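Local coordinates for protein Niban 2 (Homo sapiens, PDB 7CTP) that may suppress apoptosis and may promote melanoma cell invasion, its crystallised part joining a PH domain to a largely helical body, at residues A[343-348]-A[414-419]; A[497-502]-A[542-547]; A[486-491]-A[547-552]; A[210-215]-A[223-228]. All coordinates share one frame; numbering follows the deposited sequence.

Contact 1: A[343-348]-A[414-419]; sequences PSILEA and DGLQQR
The CA atoms of I345 and D414 come to 6.8 Å of each other where helix 342-378 passes a loop that lies between helices 402-405 and 422-455. The loop side is a type I beta turn running from G415 to Q418, so this is a helix-against-turn contact within the helical body of the protein. Q418 N to G415 O at 3.1 Å closes the turn; a second bond, G415 N to R419 O at 2.7 Å, ties its first residue to the one that follows it.

I345 carries the helix side. Its CB is not aimed at the turn, yet the end of the side chain reaches it: CG1 stands beside the backbone N (chi1 -64°), and a nearly extended second torsion (chi2 166°) sends CD1 outward. L416 answers in a similar way, with its CD2 branch doing the touching, and the two side chains cross at about a right angle. The meeting is methyl against methyl, I345 CD1 to L416 CD2 at 4.1 Å, an ordinary van der Waals distance. With only 115 Å² buried over both sides, the pair is a small part of a larger apolar cluster: helix 464-511 adds L495 and I498 against I345 and F502 against L416, while Y341 also leans on L416.

The remaining touch is between unlike groups. The backbone carbonyl of D414 is buried here without a hydrogen-bond partner in the model, and what faces it is a methylene, with I345 CG1 standing 4.2 Å from D414 O.

Contact 2: A[497-502]-A[542-547]; sequences QISIPF and QTVMKD
S499 and V544 approach through equivalent branches: S499 OG (chi1 64°) and V544 CG2 (with CG1 at chi1 -69°) each sit between their own backbone N and carbonyl carbon. Both residues also direct CB toward the opposite helix, so S499 OG comes in at the flank of the V544 CG2 methyl, at 4.1 Å. The backbones stay well apart, with 7.8 Å between S499 CA and V544 CA.

This is a helix-helix contact between helix 464-511 and helix 532-555. The first helix is kinked just past the touching residues, because P501 has no N-H to give to the preceding turn. I500 supplies the second touch. Its CB does not aim at V544, but the end of its side chain swings nearer and brings I500 CG1 to 4.3 Å from V544 CG2, so one methyl of V544 serves both neighbours. V544 is surrounded further by L496 and L503 of the same long helix and by V334 of helix 260-337, which makes it a meeting point of three helices.

The hydroxyl of S499 is spent inside its own helix, where it hydrogen-bonds to L495 O. This bond probably lets the oxygen lie against a methyl at little cost. With just 90 Å² buried and dispersion as the attractive force, the chemistry implies a non-directional contact, in which no polar bond between these segments fixes how the helices sit.

Contact 3: A[486-491]-A[547-552]; sequences VRKRFF and DILQAV
K488 lying against V552 and L549 makes a partly buried helix-helix contact, in which an aliphatic lysine chain does the work of an apolar residue. It joins helix 464-511 to helix 532-555, the last helix of the chain, within the helical body. The nearest CA atoms are those of K488 and V552, 7.2 Å apart, and 202 Å² is buried over both sides.

The lysine starts with CG anti to its backbone N (chi1 -174°), then bends at chi2 and again at its last torsion (chi4 72°). The first part of this path carries the chain obliquely across V552, K488 CG to V552 CG1 at 3.7 Å. V552 points its CB toward the other helix and sets CG1 anti to its own N, which offers that methyl to the lysine.

F491, one turn further on, also turns toward helix 532-555 but stays at the margin of the contact. Its side chain also touches L346 and L349 of helix 342-378 and V557. Q558, near the chain end, touches K488 as well.

At its far end the lysine crosses L549 at about a right angle, and the ammonium group rests on a methyl: K488 NZ is 3.8 Å from L549 CD2.

Contact 4: A[210-215]-A[223-228]; sequences DAIRMY and GTWEML
I212 CG2 forms the tight part of this contact, wedged against two residues of the loop at equal distance: W225 CZ3 at 3.8 Å and L228 CD1 at 3.8 Å. I212 reaches out from helix 204-218, where a chi1 of -75° sets CG1 beside the backbone N and so leaves CG2 anti to it. It crosses W225 at about a right angle, the methyl meeting the indole obliquely, whereas it slides past L228 in the opposite direction.

A type I turn from W225 to L228 brings both loop partners to the same methyl, closed by L228 N donating to W225 O at 3.2 Å. The turn folds back over its own indole, with M227 CB above one face toward the rim, and R216 adds a cation-pi contact to W225. I235 and L239 of helix 232-252 and F27 of helix 10-48 complete the apolar surroundings of I212.

The looser side is polar and partly exposed. R213 stays clear of the loop and turns to its own helix, R213 NH2 bonding D210 OD1 at 3.3 Å. The oxygen lies in the guanidinium plane, but the donor comes from above the carboxylate plane, a long, off-plane salt bridge. R213 NH1 also pairs with E537 of helix 532-555. Across the loop, E226 bridges to K122 of the PH domain.

Dispersion around I212 thus packs the loop back on the helix it follows, while the charged groups at the margin probably tie this junction to the PH domain and to helix 532-555.

In the fold
Contacts 1, 2 and 3 form one continuous packed region, their centres 12 to 14 Å apart. Contact 2 is nested in the chain loop that contact 3 closes; both use helices 464-511 and 532-555 and share D547, and S499 OG lies 4.0 Å from I548 CD1. Contact 1 joins them from helix 342-378 and the turn at 415-418: L416 CB is 3.4 Å from F502 CD1 in contact 2, and L346 CD1 is 3.7 Å from F491 CB in contact 3. Contact 4 attaches through contact 2, P501 CB to G223 N at 3.5 Å, with centres 17 Å apart. Its nearest atoms stay about 8 Å from contact 1 and about 10 Å from contact 3.

Contact 1: A[343-348]-A[414-419]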
loop_
_atom_site.group_PDB
_atom_site.type_symbol
_atom_site.label_atom_id
_atom_site.label_comp_id
_atom_site.label_asym_id
_atom_site.label_seq_id
_atom_site.Cartn_x
_atom_site.Cartn_y
_atom_site.Cartn_z
ATOM N N PRO A 343 -19.521 15.286 -1.669
ATOM C CA PRO A 343 -19.123 15.897 -2.950
ATOM C C PRO A 343 -17.753 16.550 -2.910
ATOM O O PRO A 343 -16.960 16.373 -3.840
ATOM C CB PRO A 343 -20.243 16.915 -3.204
ATOM C CG PRO A 343 -21.412 16.350 -2.490
ATOM C CD PRO A 343 -20.847 15.775 -1.237
ATOM N N SER A 344 -17.446 17.291 -1.843
ATOM C CA SER A 344 -16.162 17.980 -1.764
ATOM C C SER A 344 -15.005 16.991 -1.676
ATOM O O SER A 344 -13.965 17.182 -2.317
ATOM C CB SER A 344 -16.139 18.929 -0.573
ATOM O OG SER A 344 -14.904 19.622 -0.537
ATOM N N ILE A 345 -15.159 15.938 -0.869
ATOM C CA ILE A 345 -14.092 14.948 -0.741
ATOM C C ILE A 345 -13.871 14.233 -2.064
ATOM O O ILE A 345 -12.728 14.030 -2.493
ATOM C CB ILE A 345 -14.414 13.957 0.392
ATOM C CG1 ILE A 345 -14.455 14.685 1.735
ATOM C CG2 ILE A 345 -13.369 12.839 0.430
ATOM C CD1 ILE A 345 -15.078 13.869 2.845
ATOM N N LEU A 346 -14.960 13.859 -2.738
ATOM C CA LEU A 346 -14.856 13.225 -4.048
ATOM C C LEU A 346 -14.149 14.136 -5.045
ATOM O O LEU A 346 -13.280 13.684 -5.801
ATOM C CB LEU A 346 -16.249 12.843 -4.549
ATOM C CG LEU A 346 -16.348 12.124 -5.894
ATOM C CD1 LEU A 346 -15.525 10.851 -5.893
ATOM C CD2 LEU A 346 -17.799 11.825 -6.212
ATOM N N GLU A 347 -14.500 15.430 -5.049
ATOM C CA GLU A 347 -13.856 16.370 -5.963
ATOM C C GLU A 347 -12.355 16.430 -5.716
ATOM O O GLU A 347 -11.559 16.437 -6.662
ATOM C CB GLU A 347 -14.471 17.768 -5.848
ATOM C CG GLU A 347 -13.981 18.722 -6.959
ATOM C CD GLU A 347 -13.998 20.195 -6.562
ATOM O OE1 GLU A 347 -14.848 20.601 -5.739
ATOM O OE2 GLU A 347 -13.148 20.951 -7.087
ATOM N N ALA A 348 -11.947 16.460 -4.446
ATOM C CA ALA A 348 -10.525 16.531 -4.119
ATOM C C ALA A 348 -9.778 15.311 -4.638
ATOM O O ALA A 348 -8.619 15.412 -5.056
ATOM C CB ALA A 348 -10.336 16.663 -2.610
ATOM N N ASP A 414 -9.579 16.363 3.115
ATOM C CA ASP A 414 -10.054 16.593 4.471
ATOM C C ASP A 414 -10.657 15.311 5.026
ATOM O O ASP A 414 -11.172 14.471 4.283
ATOM C CB ASP A 414 -11.114 17.693 4.509
ATOM C CG ASP A 414 -10.525 19.089 4.578
ATOM O OD1 ASP A 414 -9.289 19.243 4.486
ATOM O OD2 ASP A 414 -11.319 20.042 4.731
ATOM N N GLY A 415 -10.573 15.153 6.341
ATOM C CA GLY A 415 -11.350 14.145 7.025
ATOM C C GLY A 415 -12.737 14.681 7.317
ATOM O O GLY A 415 -13.128 15.764 6.878
ATOM N N LEU A 416 -13.497 13.899 8.080
ATOM C CA LEU A 416 -14.855 14.293 8.414
ATOM C C LEU A 416 -14.928 15.121 9.698
ATOM O O LEU A 416 -16.019 15.303 10.252
ATOM C CB LEU A 416 -15.746 13.054 8.493
ATOM C CG LEU A 416 -16.216 12.632 7.103
ATOM C CD1 LEU A 416 -16.978 11.324 7.184
ATOM C CD2 LEU A 416 -17.080 13.716 6.467
ATOM N N GLN A 417 -13.794 15.612 10.184
ATOM C CA GLN A 417 -13.774 16.761 11.073
ATOM C C GLN A 417 -13.520 18.055 10.304
ATOM O O GLN A 417 -13.275 19.099 10.920
ATOM C CB GLN A 417 -12.738 16.559 12.186
ATOM C CG GLN A 417 -11.397 15.977 11.740
ATOM C CD GLN A 417 -11.308 14.457 11.852
ATOM O OE1 GLN A 417 -11.729 13.865 12.847
ATOM N NE2 GLN A 417 -10.759 13.819 10.816
ATOM N N GLN A 418 -13.611 17.999 8.967
ATOM C CA GLN A 418 -13.386 19.139 8.063
ATOM C C GLN A 418 -11.987 19.725 8.239
ATOM O O GLN A 418 -11.795 20.946 8.263
ATOM C CB GLN A 418 -14.463 20.216 8.231
ATOM C CG GLN A 418 -15.815 19.811 7.644
ATOM C CD GLN A 418 -16.524 18.785 8.504
ATOM O OE1 GLN A 418 -16.910 19.077 9.637
ATOM N NE2 GLN A 418 -16.683 17.568 7.980
ATOM N N ARG A 419 -11.004 18.835 8.356
ATOM C CA ARG A 419 -9.605 19.182 8.555
ATOM C C ARG A 419 -8.762 18.277 7.672
ATOM O O ARG A 419 -9.123 17.116 7.454
ATOM C CB ARG A 419 -9.186 19.006 10.025
ATOM C CG ARG A 419 -9.842 19.968 10.991
ATOM C CD ARG A 419 -9.330 19.750 12.405
ATOM N NE ARG A 419 -9.986 20.610 13.387
ATOM C CZ ARG A 419 -9.797 20.531 14.703
ATOM N NH1 ARG A 419 -10.438 21.362 15.514
ATOM N NH2 ARG A 419 -8.973 19.624 15.210
#

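Contact 2: A[497-502]-A[542-547]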
loop_
_atom_site.group_PDB
_atom_site.type_symbol
_atom_site.label_atom_id
_atom_site.label_comp_id
_atom_site.label_asym_id
_atom_site.label_seq_id
_atom_site.Cartn_x
_atom_site.Cartn_y
_atom_site.Cartn_z
ATOM N N GLN A 497 -13.796 4.330 2.878
ATOM C CA GLN A 497 -12.727 4.247 3.869
ATOM C C GLN A 497 -12.565 5.532 4.673
ATOM O O GLN A 497 -11.970 5.495 5.751
ATOM C CB GLN A 497 -11.415 3.872 3.180
ATOM C CG GLN A 497 -11.407 2.422 2.724
ATOM C CD GLN A 497 -10.137 2.025 2.001
ATOM O OE1 GLN A 497 -9.108 2.688 2.111
ATOM N NE2 GLN A 497 -10.194 0.907 1.299
ATOM N N ILE A 498 -13.081 6.658 4.185
ATOM C CA ILE A 498 -13.108 7.880 4.987
ATOM C C ILE A 498 -14.366 7.955 5.846
ATOM O O ILE A 498 -14.311 8.347 7.016
ATOM C CB ILE A 498 -12.977 9.116 4.080
ATOM C CG1 ILE A 498 -11.551 9.227 3.517
ATOM C CG2 ILE A 498 -13.373 10.380 4.852
ATOM C CD1 ILE A 498 -11.458 10.012 2.227
ATOM N N SER A 499 -15.511 7.558 5.298
ATOM C CA SER A 499 -16.783 7.817 5.970
ATOM C C SER A 499 -17.125 6.761 7.022
ATOM O O SER A 499 -17.681 7.092 8.074
ATOM C CB SER A 499 -17.890 7.924 4.921
ATOM O OG SER A 499 -18.069 6.696 4.241
ATOM N N ILE A 500 -16.825 5.491 6.770
ATOM C CA ILE A 500 -17.292 4.443 7.680
ATOM C C ILE A 500 -16.548 4.514 9.015
ATOM O O ILE A 500 -17.202 4.435 10.069
ATOM C CB ILE A 500 -17.203 3.054 7.028
ATOM C CG1 ILE A 500 -18.268 2.925 5.934
ATOM C CG2 ILE A 500 -17.434 1.964 8.062
ATOM C CD1 ILE A 500 -18.205 1.616 5.179
ATOM N N PRO A 501 -15.218 4.680 9.058
ATOM C CA PRO A 501 -14.573 4.797 10.384
ATOM C C PRO A 501 -15.105 5.961 11.188
ATOM O O PRO A 501 -15.207 5.881 12.420
ATOM C CB PRO A 501 -13.088 4.981 10.045
ATOM C CG PRO A 501 -12.935 4.368 8.702
ATOM C CD PRO A 501 -14.212 4.711 7.980
ATOM N N PHE A 502 -15.447 7.053 10.503
ATOM C CA PHE A 502 -16.070 8.189 11.168
ATOM C C PHE A 502 -17.392 7.790 11.819
ATOM O O PHE A 502 -17.632 8.083 12.997
ATOM C CB PHE A 502 -16.278 9.313 10.156
ATOM C CG PHE A 502 -17.045 10.485 10.701
ATOM C CD1 PHE A 502 -16.400 11.465 11.429
ATOM C CD2 PHE A 502 -18.414 10.596 10.485
ATOM C CE1 PHE A 502 -17.108 12.552 11.940
ATOM C CE2 PHE A 502 -19.128 11.674 10.989
ATOM C CZ PHE A 502 -18.469 12.653 11.720
ATOM N N GLN A 542 -24.161 0.205 4.491
ATOM C CA GLN A 542 -25.299 0.369 3.594
ATOM C C GLN A 542 -25.965 1.729 3.772
ATOM O O GLN A 542 -26.626 2.213 2.847
ATOM C CB GLN A 542 -26.307 -0.759 3.804
ATOM C CG GLN A 542 -25.892 -2.075 3.148
ATOM C CD GLN A 542 -25.609 -1.932 1.665
ATOM O OE1 GLN A 542 -26.360 -1.281 0.937
ATOM N NE2 GLN A 542 -24.524 -2.547 1.206
ATOM N N THR A 543 -25.771 2.379 4.923
ATOM C CA THR A 543 -26.383 3.688 5.140
ATOM C C THR A 543 -25.692 4.795 4.348
ATOM O O THR A 543 -26.314 5.823 4.060
ATOM C CB THR A 543 -26.380 4.043 6.627
ATOM O OG1 THR A 543 -25.037 4.312 7.054
ATOM C CG2 THR A 543 -26.957 2.921 7.444
ATOM N N VAL A 544 -24.415 4.629 3.995
ATOM C CA VAL A 544 -23.757 5.619 3.142
ATOM C C VAL A 544 -23.753 5.230 1.675
ATOM O O VAL A 544 -23.398 6.067 0.828
ATOM C CB VAL A 544 -22.302 5.889 3.577
ATOM C CG1 VAL A 544 -22.264 6.611 4.882
ATOM C CG2 VAL A 544 -21.503 4.595 3.630
ATOM N N MET A 545 -24.145 3.998 1.344
ATOM C CA MET A 545 -23.951 3.491 -0.010
ATOM C C MET A 545 -24.716 4.313 -1.039
ATOM O O MET A 545 -24.191 4.608 -2.120
ATOM C CB MET A 545 -24.363 2.024 -0.073
ATOM C CG MET A 545 -23.565 1.216 -1.074
ATOM S SD MET A 545 -21.791 1.438 -0.878
ATOM C CE MET A 545 -21.252 1.081 -2.536
ATOM N N LYS A 546 -25.958 4.695 -0.725
ATOM C CA LYS A 546 -26.749 5.482 -1.670
ATOM C C LYS A 546 -26.076 6.817 -1.963
ATOM O O LYS A 546 -25.843 7.164 -3.128
ATOM C CB LYS A 546 -28.166 5.699 -1.137
ATOM C CG LYS A 546 -29.034 6.604 -2.022
ATOM C CD LYS A 546 -30.480 6.602 -1.549
ATOM C CE LYS A 546 -31.256 7.800 -2.085
ATOM N NZ LYS A 546 -31.560 8.815 -1.033
ATOM N N ASP A 547 -25.726 7.563 -0.910
ATOM C CA ASP A 547 -25.072 8.856 -1.091
ATOM C C ASP A 547 -23.765 8.722 -1.870
ATOM O O ASP A 547 -23.468 9.550 -2.738
ATOM C CB ASP A 547 -24.826 9.518 0.264
ATOM C CG ASP A 547 -26.105 10.015 0.913
ATOM O OD1 ASP A 547 -26.932 10.631 0.203
ATOM O OD2 ASP A 547 -26.291 9.784 2.130
#

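Contact 3: A[486-491]-A[547-552]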
loop_
_atom_site.group_PDB
_atom_site.type_symbol
_atom_site.label_atom_id
_atom_site.label_comp_id
_atom_site.label_asym_id
_atom_site.label_seq_id
_atom_site.Cartn_x
_atom_site.Cartn_y
_atom_site.Cartn_z
ATOM N N VAL A 486 -11.849 1.448 -13.204
ATOM C CA VAL A 486 -10.896 1.439 -12.100
ATOM C C VAL A 486 -11.071 2.679 -11.239
ATOM O O VAL A 486 -11.067 2.597 -10.004
ATOM C CB VAL A 486 -9.460 1.311 -12.640
ATOM C CG1 VAL A 486 -8.435 1.595 -11.526
ATOM C CG2 VAL A 486 -9.240 -0.081 -13.225
ATOM N N ARG A 487 -11.260 3.842 -11.867
ATOM C CA ARG A 487 -11.401 5.069 -11.090
ATOM C C ARG A 487 -12.698 5.082 -10.287
ATOM O O ARG A 487 -12.702 5.509 -9.127
ATOM C CB ARG A 487 -11.295 6.290 -12.004
ATOM C CG ARG A 487 -9.843 6.642 -12.305
ATOM C CD ARG A 487 -9.727 7.881 -13.175
ATOM N NE ARG A 487 -10.198 7.620 -14.531
ATOM C CZ ARG A 487 -11.121 8.353 -15.145
ATOM N NH1 ARG A 487 -11.660 9.383 -14.509
ATOM N NH2 ARG A 487 -11.502 8.058 -16.383
ATOM N N LYS A 488 -13.806 4.595 -10.857
ATOM C CA LYS A 488 -15.050 4.588 -10.088
ATOM C C LYS A 488 -14.928 3.709 -8.851
ATOM O O LYS A 488 -15.398 4.077 -7.766
ATOM C CB LYS A 488 -16.235 4.122 -10.929
ATOM C CG LYS A 488 -17.551 4.265 -10.128
ATOM C CD LYS A 488 -18.579 3.173 -10.421
ATOM C CE LYS A 488 -19.540 2.971 -9.243
ATOM N NZ LYS A 488 -20.522 4.089 -9.073
ATOM N N ARG A 489 -14.324 2.529 -9.010
ATOM C CA ARG A 489 -14.106 1.633 -7.877
ATOM C C ARG A 489 -13.198 2.278 -6.840
ATOM O O ARG A 489 -13.428 2.157 -5.628
ATOM C CB ARG A 489 -13.508 0.314 -8.366
ATOM C CG ARG A 489 -13.378 -0.785 -7.305
ATOM C CD ARG A 489 -12.594 -1.973 -7.876
ATOM N NE ARG A 489 -12.827 -2.136 -9.313
ATOM C CZ ARG A 489 -11.895 -2.485 -10.202
ATOM N NH1 ARG A 489 -10.643 -2.716 -9.815
ATOM N NH2 ARG A 489 -12.219 -2.606 -11.484
ATOM N N PHE A 490 -12.166 2.982 -7.307
ATOM C CA PHE A 490 -11.217 3.625 -6.410
ATOM C C PHE A 490 -11.884 4.744 -5.621
ATOM O O PHE A 490 -11.686 4.866 -4.406
ATOM C CB PHE A 490 -10.035 4.149 -7.224
ATOM C CG PHE A 490 -9.068 4.998 -6.445
ATOM C CD1 PHE A 490 -8.286 4.449 -5.438
ATOM C CD2 PHE A 490 -8.932 6.344 -6.733
ATOM C CE1 PHE A 490 -7.388 5.244 -4.731
ATOM C CE2 PHE A 490 -8.038 7.136 -6.033
ATOM C CZ PHE A 490 -7.267 6.581 -5.028
ATOM N N PHE A 491 -12.698 5.563 -6.295
ATOM C CA PHE A 491 -13.379 6.658 -5.608
ATOM C C PHE A 491 -14.385 6.129 -4.595
ATOM O O PHE A 491 -14.517 6.681 -3.497
ATOM C CB PHE A 491 -14.085 7.571 -6.613
ATOM C CG PHE A 491 -13.167 8.210 -7.615
ATOM C CD1 PHE A 491 -11.862 8.536 -7.293
ATOM C CD2 PHE A 491 -13.624 8.481 -8.894
ATOM C CE1 PHE A 491 -11.028 9.126 -8.236
ATOM C CE2 PHE A 491 -12.804 9.066 -9.829
ATOM C CZ PHE A 491 -11.507 9.393 -9.508
ATOM N N ASP A 547 -25.726 7.563 -0.910
ATOM C CA ASP A 547 -25.072 8.856 -1.091
ATOM C C ASP A 547 -23.765 8.722 -1.870
ATOM O O ASP A 547 -23.468 9.550 -2.738
ATOM C CB ASP A 547 -24.826 9.518 0.264
ATOM C CG ASP A 547 -26.105 10.015 0.913
ATOM O OD1 ASP A 547 -26.932 10.631 0.203
ATOM O OD2 ASP A 547 -26.291 9.784 2.130
ATOM N N ILE A 548 -22.985 7.673 -1.596
ATOM C CA ILE A 548 -21.695 7.513 -2.265
ATOM C C ILE A 548 -21.882 7.135 -3.725
ATOM O O ILE A 548 -21.257 7.721 -4.617
ATOM C CB ILE A 548 -20.830 6.475 -1.530
ATOM C CG1 ILE A 548 -20.323 7.065 -0.218
ATOM C CG2 ILE A 548 -19.670 6.021 -2.421
ATOM C CD1 ILE A 548 -19.484 6.123 0.575
ATOM N N LEU A 549 -22.717 6.128 -3.994
ATOM C CA LEU A 549 -22.928 5.726 -5.380
ATOM C C LEU A 549 -23.553 6.852 -6.180
ATOM O O LEU A 549 -23.249 7.016 -7.365
ATOM C CB LEU A 549 -23.793 4.466 -5.458
ATOM C CG LEU A 549 -23.133 3.183 -4.959
ATOM C CD1 LEU A 549 -24.190 2.181 -4.523
ATOM C CD2 LEU A 549 -22.205 2.587 -6.011
ATOM N N GLN A 550 -24.411 7.652 -5.541
ATOM C CA GLN A 550 -25.042 8.768 -6.236
ATOM C C GLN A 550 -24.099 9.959 -6.367
ATOM O O GLN A 550 -24.155 10.681 -7.366
ATOM C CB GLN A 550 -26.337 9.182 -5.525
ATOM C CG GLN A 550 -27.629 8.778 -6.252
ATOM C CD GLN A 550 -27.777 9.382 -7.642
ATOM O OE1 GLN A 550 -26.935 10.152 -8.107
ATOM N NE2 GLN A 550 -28.864 9.027 -8.317
ATOM N N ALA A 551 -23.234 10.187 -5.376
ATOM C CA ALA A 551 -22.247 11.260 -5.498
ATOM C C ALA A 551 -21.281 10.970 -6.638
ATOM O O ALA A 551 -20.957 11.856 -7.437
ATOM C CB ALA A 551 -21.489 11.454 -4.184
ATOM N N VAL A 552 -20.818 9.723 -6.735
ATOM C CA VAL A 552 -19.964 9.322 -7.846
ATOM C C VAL A 552 -20.775 9.249 -9.128
ATOM O O VAL A 552 -20.241 9.389 -10.233
ATOM C CB VAL A 552 -19.276 7.988 -7.507
ATOM C CG1 VAL A 552 -18.300 7.591 -8.593
ATOM C CG2 VAL A 552 -18.554 8.102 -6.169
#

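Contact 4: A[210-215]-A[223-228]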
loop_
_atom_site.group_PDB
_atom_site.type_symbol
_atom_site.label_atom_id
_atom_site.label_comp_id
_atom_site.label_asym_id
_atom_site.label_seq_id
_atom_site.Cartn_x
_atom_site.Cartn_y
_atom_site.Cartn_z
ATOM N N ASP A 210 -8.572 -6.504 7.298
ATOM C CA ASP A 210 -9.722 -6.324 8.178
ATOM C C ASP A 210 -9.368 -6.639 9.625
ATOM O O ASP A 210 -9.826 -5.951 10.540
ATOM C CB ASP A 210 -10.902 -7.187 7.721
ATOM C CG ASP A 210 -11.585 -6.642 6.475
ATOM O OD1 ASP A 210 -11.582 -5.407 6.276
ATOM O OD2 ASP A 210 -12.119 -7.456 5.689
ATOM N N ALA A 211 -8.554 -7.672 9.863
ATOM C CA ALA A 211 -8.166 -7.972 11.237
ATOM C C ALA A 211 -7.341 -6.838 11.831
ATOM O O ALA A 211 -7.469 -6.526 13.023
ATOM C CB ALA A 211 -7.388 -9.288 11.307
ATOM N N ILE A 212 -6.466 -6.232 11.019
ATOM C CA ILE A 212 -5.673 -5.100 11.492
ATOM C C ILE A 212 -6.596 -3.971 11.909
ATOM O O ILE A 212 -6.425 -3.359 12.969
ATOM C CB ILE A 212 -4.686 -4.638 10.403
ATOM C CG1 ILE A 212 -3.511 -5.619 10.283
ATOM C CG2 ILE A 212 -4.183 -3.217 10.709
ATOM C CD1 ILE A 212 -2.463 -5.471 11.405
ATOM N N ARG A 213 -7.595 -3.682 11.070
ATOM C CA ARG A 213 -8.505 -2.583 11.363
ATOM C C ARG A 213 -9.319 -2.869 12.618
ATOM O O ARG A 213 -9.495 -1.984 13.465
ATOM C CB ARG A 213 -9.425 -2.324 10.170
ATOM C CG ARG A 213 -10.406 -1.171 10.405
ATOM C CD ARG A 213 -11.280 -0.909 9.183
ATOM N NE ARG A 213 -11.863 -2.139 8.644
ATOM C CZ ARG A 213 -12.901 -2.784 9.168
ATOM N NH1 ARG A 213 -13.493 -2.327 10.262
ATOM N NH2 ARG A 213 -13.349 -3.891 8.588
ATOM N N MET A 214 -9.804 -4.112 12.770
ATOM C CA MET A 214 -10.610 -4.447 13.944
ATOM C C MET A 214 -9.795 -4.408 15.222
ATOM O O MET A 214 -10.307 -4.003 16.273
ATOM C CB MET A 214 -11.266 -5.826 13.804
ATOM C CG MET A 214 -12.047 -6.081 12.540
ATOM S SD MET A 214 -13.568 -5.132 12.431
ATOM C CE MET A 214 -13.900 -4.727 14.135
ATOM N N TYR A 215 -8.543 -4.868 15.165
ATOM C CA TYR A 215 -7.669 -4.743 16.323
ATOM C C TYR A 215 -7.473 -3.279 16.701
ATOM O O TYR A 215 -7.604 -2.904 17.873
ATOM C CB TYR A 215 -6.317 -5.417 16.064
ATOM C CG TYR A 215 -5.351 -5.246 17.227
ATOM C CD1 TYR A 215 -4.565 -4.104 17.346
ATOM C CD2 TYR A 215 -5.262 -6.203 18.227
ATOM C CE1 TYR A 215 -3.713 -3.924 18.410
ATOM C CE2 TYR A 215 -4.393 -6.029 19.304
ATOM C CZ TYR A 215 -3.635 -4.886 19.390
ATOM O OH TYR A 215 -2.772 -4.704 20.459
ATOM N N GLY A 223 -9.918 4.971 11.515
ATOM C CA GLY A 223 -9.541 5.701 10.324
ATOM C C GLY A 223 -8.308 5.121 9.653
ATOM O O GLY A 223 -7.598 4.266 10.190
ATOM N N THR A 224 -8.079 5.624 8.444
ATOM C CA THR A 224 -6.964 5.188 7.612
ATOM C C THR A 224 -5.641 5.288 8.358
ATOM O O THR A 224 -5.334 6.310 8.980
ATOM C CB THR A 224 -6.920 6.028 6.337
ATOM O OG1 THR A 224 -8.099 5.769 5.566
ATOM C CG2 THR A 224 -5.704 5.687 5.502
ATOM N N TRP A 225 -4.861 4.212 8.296
ATOM C CA TRP A 225 -3.598 4.093 9.024
ATOM C C TRP A 225 -2.452 4.169 8.031
ATOM O O TRP A 225 -2.351 3.326 7.133
ATOM C CB TRP A 225 -3.553 2.779 9.800
ATOM C CG TRP A 225 -2.338 2.573 10.642
ATOM C CD1 TRP A 225 -1.634 3.516 11.322
ATOM C CD2 TRP A 225 -1.710 1.319 10.919
ATOM N NE1 TRP A 225 -0.584 2.925 12.010
ATOM C CE2 TRP A 225 -0.622 1.573 11.780
ATOM C CE3 TRP A 225 -1.967 0.003 10.523
ATOM C CZ2 TRP A 225 0.216 0.561 12.242
ATOM C CZ3 TRP A 225 -1.140 -0.998 10.982
ATOM C CH2 TRP A 225 -0.054 -0.711 11.835
ATOM N N GLU A 226 -1.591 5.177 8.196
ATOM C CA GLU A 226 -0.522 5.417 7.232
ATOM C C GLU A 226 0.447 4.244 7.150
ATOM O O GLU A 226 1.082 4.028 6.112
ATOM C CB GLU A 226 0.221 6.703 7.606
ATOM C CG GLU A 226 1.345 7.097 6.657
ATOM C CD GLU A 226 1.512 8.604 6.536
ATOM O OE1 GLU A 226 2.216 9.046 5.603
ATOM O OE2 GLU A 226 0.947 9.341 7.376
ATOM N N MET A 227 0.570 3.471 8.220
ATOM C CA MET A 227 1.563 2.412 8.271
ATOM C C MET A 227 0.993 1.055 7.890
ATOM O O MET A 227 1.646 0.030 8.108
ATOM C CB MET A 227 2.206 2.369 9.654
ATOM C CG MET A 227 3.020 3.629 9.990
ATOM S SD MET A 227 4.158 4.190 8.704
ATOM C CE MET A 227 5.349 2.847 8.645
ATOM N N LEU A 228 -0.202 1.023 7.295
ATOM C CA LEU A 228 -0.679 -0.186 6.631
ATOM C C LEU A 228 0.012 -0.296 5.273
ATOM O O LEU A 228 -0.601 -0.161 4.212
ATOM C CB LEU A 228 -2.195 -0.159 6.480
ATOM C CG LEU A 228 -2.838 -1.473 6.032
ATOM C CD1 LEU A 228 -2.991 -2.422 7.217
ATOM C CD2 LEU A 228 -4.180 -1.195 5.368
#